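Local coordinates for protein enoyl-CoA hydratase (Mycobacterium thermoresistibile, PDB 3T3W) that probably catalyses the reversible addition of water to the double bond of enoyl-CoA thioesters in lipid metabolism, at residues Pro38-Ala41 with Asn42-Asn45. Residues are numbered along the deposited sequence; the frame is centred on the assembly and turned at random.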
loop_
_atom_site.group_PDB
_atom_site.type_symbol
_atom_site.label_atom_id
_atom_site.label_comp_id
_atom_site.label_asym_id
_atom_site.label_seq_id
_atom_site.Cartn_x
_atom_site.Cartn_y
_atom_site.Cartn_z
ATOM N N PRO F 38 -2.088 -34.276 24.114
ATOM C CA PRO F 38 -2.737 -35.143 23.119
ATOM C C PRO F 38 -4.099 -35.672 23.587
ATOM O O PRO F 38 -4.992 -35.982 22.763
ATOM C CB PRO F 38 -1.763 -36.299 22.995
ATOM C CG PRO F 38 -1.022 -36.340 24.321
ATOM C CD PRO F 38 -0.834 -34.876 24.610
ATOM N N GLU F 39 -4.259 -35.770 24.891
ATOM C CA GLU F 39 -5.572 -36.151 25.446
ATOM C C GLU F 39 -6.723 -35.222 25.003
ATOM O O GLU F 39 -7.900 -35.612 25.068
ATOM C CB GLU F 39 -5.500 -36.274 26.975
ATOM C CG GLU F 39 -5.341 -34.943 27.746
ATOM C CD GLU F 39 -3.895 -34.395 27.864
ATOM O OE1 GLU F 39 -2.931 -34.811 27.148
ATOM O OE2 GLU F 39 -3.736 -33.489 28.716
ATOM N N ALA F 40 -6.407 -33.978 24.637
ATOM C CA ALA F 40 -7.385 -33.019 24.153
ATOM C C ALA F 40 -7.125 -32.648 22.683
ATOM O O ALA F 40 -7.578 -31.609 22.211
ATOM C CB ALA F 40 -7.368 -31.757 25.032
ATOM N N ALA F 41 -6.392 -33.507 21.962
ATOM C CA ALA F 41 -5.983 -33.229 20.577
ATOM C C ALA F 41 -5.305 -31.869 20.454
ATOM O O ALA F 41 -5.455 -31.186 19.438
ATOM C CB ALA F 41 -7.167 -33.349 19.595
ATOM N N ASN F 42 -4.514 -31.530 21.475
ATOM C CA ASN F 42 -3.777 -30.276 21.521
ATOM C C ASN F 42 -4.650 -29.048 21.370
ATOM O O ASN F 42 -4.238 -28.032 20.825
ATOM C CB ASN F 42 -2.584 -30.310 20.549
ATOM C CG ASN F 42 -1.602 -31.394 20.929
ATOM O OD1 ASN F 42 -1.277 -31.569 22.128
ATOM N ND2 ASN F 42 -1.163 -32.186 19.940
ATOM N N ALA F 43 -5.873 -29.147 21.888
ATOM C CA ALA F 43 -6.722 -27.979 22.021
ATOM C C ALA F 43 -6.003 -26.976 22.890
ATOM O O ALA F 43 -5.334 -27.350 23.875
ATOM C CB ALA F 43 -8.075 -28.371 22.632
ATOM N N GLN F 44 -6.144 -25.696 22.543
ATOM C CA GLN F 44 -5.348 -24.637 23.158
ATOM C C GLN F 44 -6.158 -23.829 24.161
ATOM O O GLN F 44 -7.041 -23.077 23.766
ATOM C CB GLN F 44 -4.863 -23.688 22.075
ATOM C CG GLN F 44 -4.135 -24.375 20.919
ATOM C CD GLN F 44 -4.116 -23.459 19.708
ATOM O OE1 GLN F 44 -4.022 -22.235 19.845
ATOM N NE2 GLN F 44 -4.284 -24.046 18.515
ATOM N N ASN F 45 -5.859 -23.969 25.448
ATOM C CA ASN F 45 -6.426 -23.092 26.459
ATOM C C ASN F 45 -5.455 -21.947 26.727
ATOM O O ASN F 45 -4.344 -21.947 26.194
ATOM C CB ASN F 45 -6.823 -23.878 27.734
ATOM C CG ASN F 45 -5.666 -24.594 28.417
ATOM O OD1 ASN F 45 -4.474 -24.342 28.140
ATOM N ND2 ASN F 45 -6.020 -25.495 29.339
#
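N42 reaches back toward P38 across a tight turn, and its side chain can be followed atom by atom. CB sits against the preceding carbonyl, 3.2 Å from A41 O. With CG anti to its own carbonyl carbon, beside the backbone N (chi1 -62°), the amide swings toward the start of the loop. There N42 OD1 lies 3.5 Å from P38 N, which has no hydrogen to offer; the bond to OD1 comes instead from R37 N. The carbonyls of N73, H76 and F77 share the two hydrogens of ND2, so donor and acceptor partners fix which end of this buried amide is which.

The backbone makes two successive turns. A41 N donates to P38 O at 3.0 Å, closing the first; A43 N donates to A40 O at 3.0 Å, closing the second. In this A40-A43 turn, A41 and N42 both have phi near 55° and psi near 35°, the repeated left-handed pair of type III', with A40 CB and A43 CB 4.2 Å apart.

N45 OD1 accepts from L48 N, N-capping helix 46-61. This crotonase-fold loop joins strand 30-35 to that helix, tied by N42, A41 and Q44 to the loop after strand 67-72, which probably helps line the oxyanion hole, as in relatives.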